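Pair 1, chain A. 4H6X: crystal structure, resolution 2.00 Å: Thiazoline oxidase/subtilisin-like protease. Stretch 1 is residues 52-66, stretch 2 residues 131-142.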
# COMPACT_ATOMS: atom_id res chain seq x y z
N ALA A 52 -9.36 -12.65 -4.40
CA ALA A 52 -9.27 -11.20 -4.26
C ALA A 52 -9.96 -10.52 -5.44
O ALA A 52 -9.93 -11.02 -6.56
CB ALA A 52 -7.81 -10.76 -4.17
N GLU A 53 -10.61 -9.39 -5.18
CA GLU A 53 -11.19 -8.61 -6.26
C GLU A 53 -10.09 -7.73 -6.87
O GLU A 53 -10.09 -6.52 -6.67
CB GLU A 53 -12.34 -7.74 -5.74
CG GLU A 53 -13.72 -8.23 -6.12
CD GLU A 53 -14.24 -7.53 -7.35
OE1 GLU A 53 -14.80 -6.41 -7.21
OE2 GLU A 53 -14.08 -8.09 -8.46
N VAL A 54 -9.17 -8.35 -7.60
CA VAL A 54 -8.06 -7.63 -8.24
C VAL A 54 -8.20 -7.62 -9.75
O VAL A 54 -8.66 -8.59 -10.34
CB VAL A 54 -6.67 -8.22 -7.87
CG1 VAL A 54 -6.32 -7.92 -6.42
CG2 VAL A 54 -6.58 -9.72 -8.17
N SER A 55 -7.78 -6.53 -10.39
CA SER A 55 -7.68 -6.50 -11.86
C SER A 55 -6.62 -5.49 -12.28
O SER A 55 -6.31 -4.57 -11.51
CB SER A 55 -9.02 -6.13 -12.48
OG SER A 55 -9.38 -4.83 -12.07
N LYS A 56 -6.05 -5.68 -13.47
CA LYS A 56 -5.03 -4.77 -13.99
C LYS A 56 -5.59 -3.86 -15.06
O LYS A 56 -6.29 -4.31 -15.96
CB LYS A 56 -3.84 -5.54 -14.57
CG LYS A 56 -3.11 -6.41 -13.57
CD LYS A 56 -1.94 -7.12 -14.23
CE LYS A 56 -1.50 -8.31 -13.41
NZ LYS A 56 -0.22 -8.90 -13.92
N VAL A 57 -5.25 -2.58 -14.97
CA VAL A 57 -5.49 -1.63 -16.04
C VAL A 57 -4.13 -1.03 -16.39
O VAL A 57 -3.58 -0.24 -15.62
CB VAL A 57 -6.52 -0.54 -15.63
CG1 VAL A 57 -6.63 0.53 -16.71
CG2 VAL A 57 -7.90 -1.18 -15.39
N PHE A 58 -3.57 -1.44 -17.53
CA PHE A 58 -2.28 -0.95 -18.00
C PHE A 58 -2.48 0.40 -18.66
O PHE A 58 -3.37 0.54 -19.48
CB PHE A 58 -1.64 -1.92 -19.01
CG PHE A 58 -1.21 -3.21 -18.41
CD1 PHE A 58 0.10 -3.38 -17.96
CD2 PHE A 58 -2.10 -4.26 -18.27
CE1 PHE A 58 0.49 -4.58 -17.38
CE2 PHE A 58 -1.71 -5.46 -17.70
CZ PHE A 58 -0.41 -5.61 -17.25
N PRO A 59 -1.65 1.40 -18.30
CA PRO A 59 -1.77 2.72 -18.95
C PRO A 59 -1.67 2.52 -20.46
O PRO A 59 -0.68 1.96 -20.95
CB PRO A 59 -0.54 3.48 -18.42
CG PRO A 59 -0.20 2.80 -17.14
CD PRO A 59 -0.52 1.35 -17.36
N TYR A 60 -2.69 2.96 -21.20
CA TYR A 60 -2.77 2.68 -22.63
C TYR A 60 -1.72 3.45 -23.45
O TYR A 60 -1.46 3.12 -24.62
CB TYR A 60 -4.18 2.97 -23.13
CG TYR A 60 -4.66 4.38 -22.81
CD1 TYR A 60 -4.44 5.42 -23.70
CD2 TYR A 60 -5.30 4.66 -21.61
CE1 TYR A 60 -4.86 6.70 -23.41
CE2 TYR A 60 -5.73 5.94 -21.30
CZ TYR A 60 -5.51 6.96 -22.21
OH TYR A 60 -5.90 8.22 -21.93
N TRP A 61 -1.13 4.47 -22.84
CA TRP A 61 -0.07 5.26 -23.46
C TRP A 61 1.33 4.66 -23.32
O TRP A 61 2.30 5.21 -23.85
CB TRP A 61 -0.10 6.72 -22.96
CG TRP A 61 0.15 6.89 -21.47
CD1 TRP A 61 1.35 7.14 -20.86
CD2 TRP A 61 -0.84 6.87 -20.43
NE1 TRP A 61 1.17 7.24 -19.50
CE2 TRP A 61 -0.16 7.07 -19.21
CE3 TRP A 61 -2.23 6.68 -20.41
CZ2 TRP A 61 -0.83 7.10 -17.97
CZ3 TRP A 61 -2.91 6.70 -19.16
CH2 TRP A 61 -2.20 6.91 -17.97
N HIS A 62 1.44 3.52 -22.63
CA HIS A 62 2.72 2.78 -22.55
C HIS A 62 2.87 1.75 -23.66
O HIS A 62 1.91 1.08 -24.01
CB HIS A 62 2.84 2.05 -21.20
CG HIS A 62 2.96 2.96 -20.02
ND1 HIS A 62 2.83 2.51 -18.73
CD2 HIS A 62 3.20 4.29 -19.94
CE1 HIS A 62 2.99 3.52 -17.89
NE2 HIS A 62 3.22 4.61 -18.60
N GLU A 63 4.07 1.64 -24.21
CA GLU A 63 4.42 0.50 -25.05
C GLU A 63 4.52 -0.72 -24.13
O GLU A 63 5.16 -0.64 -23.07
CB GLU A 63 5.75 0.73 -25.77
CG GLU A 63 5.70 1.72 -26.93
CD GLU A 63 4.85 1.26 -28.11
OE1 GLU A 63 4.61 0.03 -28.26
OE2 GLU A 63 4.43 2.13 -28.91
N PRO A 64 3.86 -1.84 -24.48
CA PRO A 64 3.98 -3.02 -23.62
C PRO A 64 5.41 -3.55 -23.57
O PRO A 64 6.10 -3.57 -24.59
CB PRO A 64 3.04 -4.03 -24.30
CG PRO A 64 2.03 -3.18 -24.99
CD PRO A 64 2.83 -2.02 -25.52
N ALA A 65 5.88 -3.93 -22.39
CA ALA A 65 7.23 -4.47 -22.26
C ALA A 65 7.20 -6.00 -22.34
O ALA A 65 6.14 -6.62 -22.17
CB ALA A 65 7.87 -4.01 -20.96
N GLU A 66 8.35 -6.60 -22.62
CA GLU A 66 8.46 -8.05 -22.62
C GLU A 66 8.27 -8.60 -21.20
O GLU A 66 8.84 -8.05 -20.24
CB GLU A 66 9.81 -8.50 -23.19
CG GLU A 66 9.83 -8.60 -24.71
CD GLU A 66 8.82 -9.60 -25.24
OE1 GLU A 66 9.05 -10.82 -25.08
OE2 GLU A 66 7.79 -9.17 -25.81
N ASN A 131 -11.22 -7.64 1.32
CA ASN A 131 -12.53 -7.58 0.66
C ASN A 131 -12.81 -6.34 -0.18
O ASN A 131 -13.86 -6.24 -0.81
CB ASN A 131 -13.68 -7.81 1.66
CG ASN A 131 -13.87 -9.28 2.02
OD1 ASN A 131 -14.50 -9.61 3.02
ND2 ASN A 131 -13.33 -10.17 1.19
N CYS A 132 -11.87 -5.40 -0.19
CA CYS A 132 -11.96 -4.22 -1.08
C CYS A 132 -11.61 -4.58 -2.50
O CYS A 132 -10.94 -5.59 -2.75
CB CYS A 132 -11.04 -3.10 -0.59
SG CYS A 132 -11.57 -2.42 1.00
N ARG A 133 -12.07 -3.74 -3.44
CA ARG A 133 -11.76 -3.89 -4.86
C ARG A 133 -10.41 -3.23 -5.12
O ARG A 133 -10.16 -2.09 -4.68
CB ARG A 133 -12.85 -3.23 -5.71
CG ARG A 133 -12.68 -3.34 -7.22
CD ARG A 133 -13.95 -2.88 -7.92
NE ARG A 133 -13.76 -2.68 -9.36
CZ ARG A 133 -13.65 -1.49 -9.95
NH1 ARG A 133 -13.73 -0.37 -9.23
NH2 ARG A 133 -13.47 -1.42 -11.26
N VAL A 134 -9.51 -3.95 -5.79
CA VAL A 134 -8.19 -3.39 -6.08
C VAL A 134 -7.94 -3.41 -7.58
O VAL A 134 -8.16 -4.43 -8.25
CB VAL A 134 -7.07 -4.16 -5.36
CG1 VAL A 134 -5.71 -3.77 -5.93
CG2 VAL A 134 -7.12 -3.90 -3.85
N ILE A 135 -7.52 -2.25 -8.10
CA ILE A 135 -7.03 -2.14 -9.49
C ILE A 135 -5.54 -1.82 -9.46
O ILE A 135 -5.12 -0.79 -8.91
CB ILE A 135 -7.76 -1.04 -10.28
CG1 ILE A 135 -9.26 -1.38 -10.40
CG2 ILE A 135 -7.12 -0.82 -11.67
CD1 ILE A 135 -10.13 -0.24 -10.93
N ASN A 136 -4.73 -2.73 -10.00
CA ASN A 136 -3.33 -2.44 -10.24
C ASN A 136 -3.17 -1.71 -11.57
O ASN A 136 -3.71 -2.14 -12.60
CB ASN A 136 -2.51 -3.73 -10.23
CG ASN A 136 -2.21 -4.23 -8.82
OD1 ASN A 136 -1.32 -3.71 -8.14
ND2 ASN A 136 -2.93 -5.25 -8.40
N MET A 137 -2.43 -0.61 -11.56
CA MET A 137 -2.09 0.10 -12.80
C MET A 137 -0.57 0.04 -12.99
O MET A 137 0.16 0.95 -12.56
CB MET A 137 -2.58 1.55 -12.74
CG MET A 137 -2.44 2.31 -14.06
SD MET A 137 -2.78 4.08 -13.92
CE MET A 137 -4.47 4.04 -13.35
N PRO A 138 -0.07 -1.05 -13.61
CA PRO A 138 1.39 -1.26 -13.64
C PRO A 138 2.13 -0.22 -14.46
O PRO A 138 1.63 0.19 -15.51
CB PRO A 138 1.53 -2.64 -14.31
CG PRO A 138 0.22 -3.31 -14.05
CD PRO A 138 -0.79 -2.20 -14.19
N GLN A 139 3.31 0.16 -13.99
CA GLN A 139 4.12 1.21 -14.60
C GLN A 139 5.48 0.70 -15.13
O GLN A 139 6.31 1.50 -15.58
CB GLN A 139 4.39 2.32 -13.56
CG GLN A 139 3.14 2.93 -12.92
CD GLN A 139 2.24 3.61 -13.94
OE1 GLN A 139 2.72 4.29 -14.85
NE2 GLN A 139 0.94 3.40 -13.81
N ASP A 140 5.72 -0.60 -15.07
CA ASP A 140 7.11 -1.08 -15.29
C ASP A 140 7.58 -0.93 -16.74
O ASP A 140 8.80 -0.89 -17.01
CB ASP A 140 7.31 -2.50 -14.76
CG ASP A 140 6.50 -3.53 -15.52
OD1 ASP A 140 5.25 -3.37 -15.56
OD2 ASP A 140 7.12 -4.49 -16.04
N ALA A 141 6.61 -0.83 -17.65
CA ALA A 141 6.88 -0.74 -19.07
C ALA A 141 7.60 0.54 -19.47
O ALA A 141 8.38 0.54 -20.42
CB ALA A 141 5.62 -0.93 -19.88
N VAL A 142 7.37 1.63 -18.73
CA VAL A 142 8.17 2.86 -18.92
C VAL A 142 9.67 2.62 -18.66
O VAL A 142 10.50 3.49 -18.92
CB VAL A 142 7.70 4.08 -18.08
CG1 VAL A 142 6.26 4.42 -18.39
CG2 VAL A 142 7.91 3.88 -16.58
O HOH W 1 -10.98 -8.33 -2.74
O HOH W 2 -10.53 -4.95 -9.55
O HOH W 3 3.37 -0.15 -17.84

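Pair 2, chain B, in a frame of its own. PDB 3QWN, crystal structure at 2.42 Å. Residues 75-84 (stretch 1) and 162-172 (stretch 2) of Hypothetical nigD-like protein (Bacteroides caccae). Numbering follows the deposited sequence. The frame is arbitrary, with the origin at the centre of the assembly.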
# COMPACT_ATOMS: atom_id res chain seq x y z
N LEU B 75 9.77 -12.00 3.71
CA LEU B 75 8.36 -11.67 3.54
C LEU B 75 7.88 -10.92 4.72
O LEU B 75 8.20 -11.28 5.85
CB LEU B 75 7.46 -12.90 3.40
CG LEU B 75 7.42 -13.64 2.09
CD1 LEU B 75 6.60 -14.93 2.25
CD2 LEU B 75 6.84 -12.78 0.95
N GLN B 76 7.09 -9.88 4.48
CA GLN B 76 6.44 -9.16 5.56
C GLN B 76 5.15 -8.55 5.05
O GLN B 76 4.96 -8.35 3.85
CB GLN B 76 7.36 -8.12 6.22
CG GLN B 76 7.61 -6.88 5.42
CD GLN B 76 8.61 -6.02 6.13
OE1 GLN B 76 9.77 -6.39 6.34
NE2 GLN B 76 8.18 -4.83 6.47
N SER B 77 4.24 -8.30 5.95
CA SER B 77 2.96 -7.74 5.63
C SER B 77 3.06 -6.27 5.26
O SER B 77 4.07 -5.59 5.54
CB SER B 77 2.03 -7.91 6.82
OG SER B 77 2.45 -7.10 7.90
N LEU B 78 2.01 -5.78 4.62
CA LEU B 78 1.83 -4.37 4.30
C LEU B 78 0.38 -4.05 4.65
O LEU B 78 -0.44 -4.97 4.86
CB LEU B 78 2.22 -4.01 2.86
CG LEU B 78 1.62 -4.76 1.67
CD1 LEU B 78 0.20 -4.36 1.42
CD2 LEU B 78 2.35 -4.41 0.42
N VAL B 79 0.05 -2.75 4.74
CA VAL B 79 -1.31 -2.32 5.10
C VAL B 79 -2.08 -2.18 3.80
O VAL B 79 -1.57 -1.55 2.87
CB VAL B 79 -1.30 -1.01 5.95
CG1 VAL B 79 -2.68 -0.70 6.50
CG2 VAL B 79 -0.29 -1.09 7.09
N THR B 80 -3.28 -2.77 3.72
CA THR B 80 -4.19 -2.65 2.57
C THR B 80 -5.44 -1.90 3.05
O THR B 80 -6.45 -2.55 3.33
CB THR B 80 -4.51 -4.00 1.89
OG1 THR B 80 -4.89 -4.95 2.88
CG2 THR B 80 -3.36 -4.53 1.03
N PRO B 81 -5.38 -0.56 3.24
CA PRO B 81 -6.57 0.13 3.76
C PRO B 81 -7.60 0.39 2.66
O PRO B 81 -7.29 0.93 1.59
CB PRO B 81 -6.01 1.43 4.34
CG PRO B 81 -4.76 1.71 3.55
CD PRO B 81 -4.27 0.38 2.98
N THR B 82 -8.85 -0.02 2.94
CA THR B 82 -9.94 0.22 2.00
C THR B 82 -10.41 1.67 2.23
O THR B 82 -10.71 2.02 3.38
CB THR B 82 -11.06 -0.83 2.14
OG1 THR B 82 -10.52 -2.13 1.88
CG2 THR B 82 -12.22 -0.57 1.17
N PRO B 83 -10.43 2.52 1.17
CA PRO B 83 -10.92 3.90 1.37
C PRO B 83 -12.36 3.90 1.91
O PRO B 83 -13.23 3.20 1.39
CB PRO B 83 -10.85 4.51 -0.05
CG PRO B 83 -9.89 3.65 -0.78
CD PRO B 83 -10.10 2.27 -0.25
N LYS B 84 -12.58 4.65 2.99
CA LYS B 84 -13.87 4.73 3.65
C LYS B 84 -14.22 6.19 3.96
O LYS B 84 -13.31 6.97 4.28
CB LYS B 84 -13.88 3.87 4.93
CG LYS B 84 -14.03 2.38 4.68
CD LYS B 84 -13.46 1.59 5.86
CE LYS B 84 -13.27 0.11 5.56
NZ LYS B 84 -12.49 -0.59 6.63
N ALA B 162 6.96 2.38 6.37
CA ALA B 162 5.65 1.72 6.35
C ALA B 162 5.24 1.57 4.91
O ALA B 162 5.61 2.39 4.07
CB ALA B 162 4.64 2.50 7.15
N TYR B 163 4.54 0.49 4.61
CA TYR B 163 4.15 0.17 3.25
C TYR B 163 2.65 0.04 3.16
O TYR B 163 2.06 -0.74 3.90
CB TYR B 163 4.86 -1.14 2.82
CG TYR B 163 6.36 -1.07 2.98
CD1 TYR B 163 7.16 -0.49 2.00
CD2 TYR B 163 6.98 -1.56 4.13
CE1 TYR B 163 8.56 -0.42 2.15
CE2 TYR B 163 8.37 -1.48 4.29
CZ TYR B 163 9.16 -0.95 3.29
OH TYR B 163 10.52 -0.92 3.45
N LEU B 164 2.03 0.81 2.26
CA LEU B 164 0.59 0.79 2.02
C LEU B 164 0.27 0.46 0.55
O LEU B 164 0.94 0.94 -0.35
CB LEU B 164 -0.03 2.17 2.37
CG LEU B 164 -0.46 2.42 3.82
CD1 LEU B 164 0.75 2.58 4.76
CD2 LEU B 164 -1.30 3.63 3.90
N SER B 165 -0.77 -0.34 0.32
CA SER B 165 -1.28 -0.67 -1.01
C SER B 165 -2.76 -0.45 -0.92
O SER B 165 -3.45 -1.25 -0.29
CB SER B 165 -0.92 -2.09 -1.41
OG SER B 165 0.22 -2.16 -2.25
N VAL B 166 -3.22 0.72 -1.37
CA VAL B 166 -4.63 1.09 -1.31
C VAL B 166 -5.38 0.42 -2.48
O VAL B 166 -5.14 0.80 -3.64
CB VAL B 166 -4.85 2.64 -1.32
CG1 VAL B 166 -6.31 2.97 -1.09
CG2 VAL B 166 -3.97 3.33 -0.29
N PRO B 167 -6.32 -0.54 -2.22
CA PRO B 167 -7.09 -1.17 -3.33
C PRO B 167 -7.99 -0.18 -4.06
O PRO B 167 -8.68 0.61 -3.42
CB PRO B 167 -7.91 -2.25 -2.63
CG PRO B 167 -8.00 -1.81 -1.21
CD PRO B 167 -6.72 -1.10 -0.90
N LEU B 168 -8.00 -0.22 -5.40
CA LEU B 168 -8.79 0.71 -6.21
C LEU B 168 -9.89 0.01 -7.04
O LEU B 168 -10.48 0.63 -7.93
CB LEU B 168 -7.86 1.52 -7.15
CG LEU B 168 -6.68 2.26 -6.53
CD1 LEU B 168 -5.75 2.78 -7.62
CD2 LEU B 168 -7.14 3.35 -5.59
N ASP B 169 -10.20 -1.24 -6.71
CA ASP B 169 -11.21 -2.07 -7.38
C ASP B 169 -12.63 -1.48 -7.27
O ASP B 169 -13.41 -1.60 -8.22
CB ASP B 169 -11.18 -3.50 -6.84
CG ASP B 169 -9.79 -4.13 -6.89
OD1 ASP B 169 -9.21 -4.20 -8.00
OD2 ASP B 169 -9.25 -4.46 -5.81
N LYS B 170 -12.93 -0.79 -6.14
CA LYS B 170 -14.24 -0.18 -5.87
C LYS B 170 -14.59 0.98 -6.82
O LYS B 170 -15.74 1.43 -6.85
CB LYS B 170 -14.34 0.29 -4.40
CG LYS B 170 -13.49 1.51 -3.99
CD LYS B 170 -13.82 1.99 -2.57
CE LYS B 170 -15.13 2.74 -2.54
NZ LYS B 170 -15.49 3.16 -1.16
N TYR B 171 -13.61 1.46 -7.60
CA TYR B 171 -13.81 2.60 -8.51
C TYR B 171 -14.08 2.13 -9.94
O TYR B 171 -14.57 2.91 -10.76
CB TYR B 171 -12.60 3.55 -8.45
CG TYR B 171 -12.33 4.04 -7.04
CD1 TYR B 171 -13.29 4.76 -6.32
CD2 TYR B 171 -11.13 3.73 -6.39
CE1 TYR B 171 -13.06 5.16 -5.01
CE2 TYR B 171 -10.89 4.14 -5.08
CZ TYR B 171 -11.86 4.85 -4.39
OH TYR B 171 -11.63 5.27 -3.10
N ALA B 172 -13.79 0.85 -10.23
CA ALA B 172 -14.04 0.24 -11.53
C ALA B 172 -15.54 0.00 -11.71
O ALA B 172 -16.20 -0.53 -10.81
CB ALA B 172 -13.27 -1.07 -11.65

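Where do the two contacts differ most sharply? At the position of Val A57, whose N donates to Asn A136 O at 2.9 Å, pair 2 has Pro B81, which has no amide hydrogen to give, and the ladder stops there. Beyond the proline matched in both, Pro A59 with Pro B83, each pair has contacts of its own. In pair 1 the first stretch turns from Pro A59 to His A62, and Val A142 CG1 lies 3.4 Å from the centroid of the His A62 ring, over its face. In pair 2 Tyr B171, matched to Val A142, brings its OH to 3.2 Å from Pro B83 CB, and Lys B170, matched to Ala A141, gives a weak hydrogen bond from NZ to Pro B83 O at 3.4 Å.

What backbone geometry do they share? Fourteen central residues superpose with an RMSD of 0.8 Å, and in both the stretches run in broadly the same direction. Pair 1 has the longer ladder, a parallel one: besides the Val A57 bond, it has Val A134 N to Glu A53 O (2.8 Å), Ser A55 N to Val A134 O (3.0 Å) and Asn A136 N to Ser A55 O (2.9 Å). Pair 2 keeps a single bridge, Val B79 with Leu B164. Its bonds, Val B79 N to Tyr B163 O at 3.0 Å and Ser B165 N to Val B79 O at 2.9 Å, match the two central ones of pair 1, since Ser A55 corresponds to Val B79.

How do different side chains fill the matched positions along the ladder? Val A54 CG1 lies 4.0 Å from Val A134 CB; the matched Leu B78 and Tyr B163 meet through their CB atoms at 3.9 Å. Ile A135 and Leu B164 nearly coincide, yet their neighbours differ. Val A57 CG2 packs on Ile A135 CG2 at 3.8 Å, whereas the matched Pro B81 sets its CG 4.0 Å from Leu B164 CD2.

What do the matched prolines pack against? Pro A59 CG lies 3.8 Å from Met A137 CG, and Pro B83 CG lies 3.7 Å from Val B166 CG1, so a long side chain and a branched one serve the same ring. Pro A138 and Pro B167 also match, but Phe A58 covers the first, its CE1 3.6 Å from Pro A138 CG, while the smaller Thr B82 brings OG1 only to 4.0 Å from Pro B167 CG.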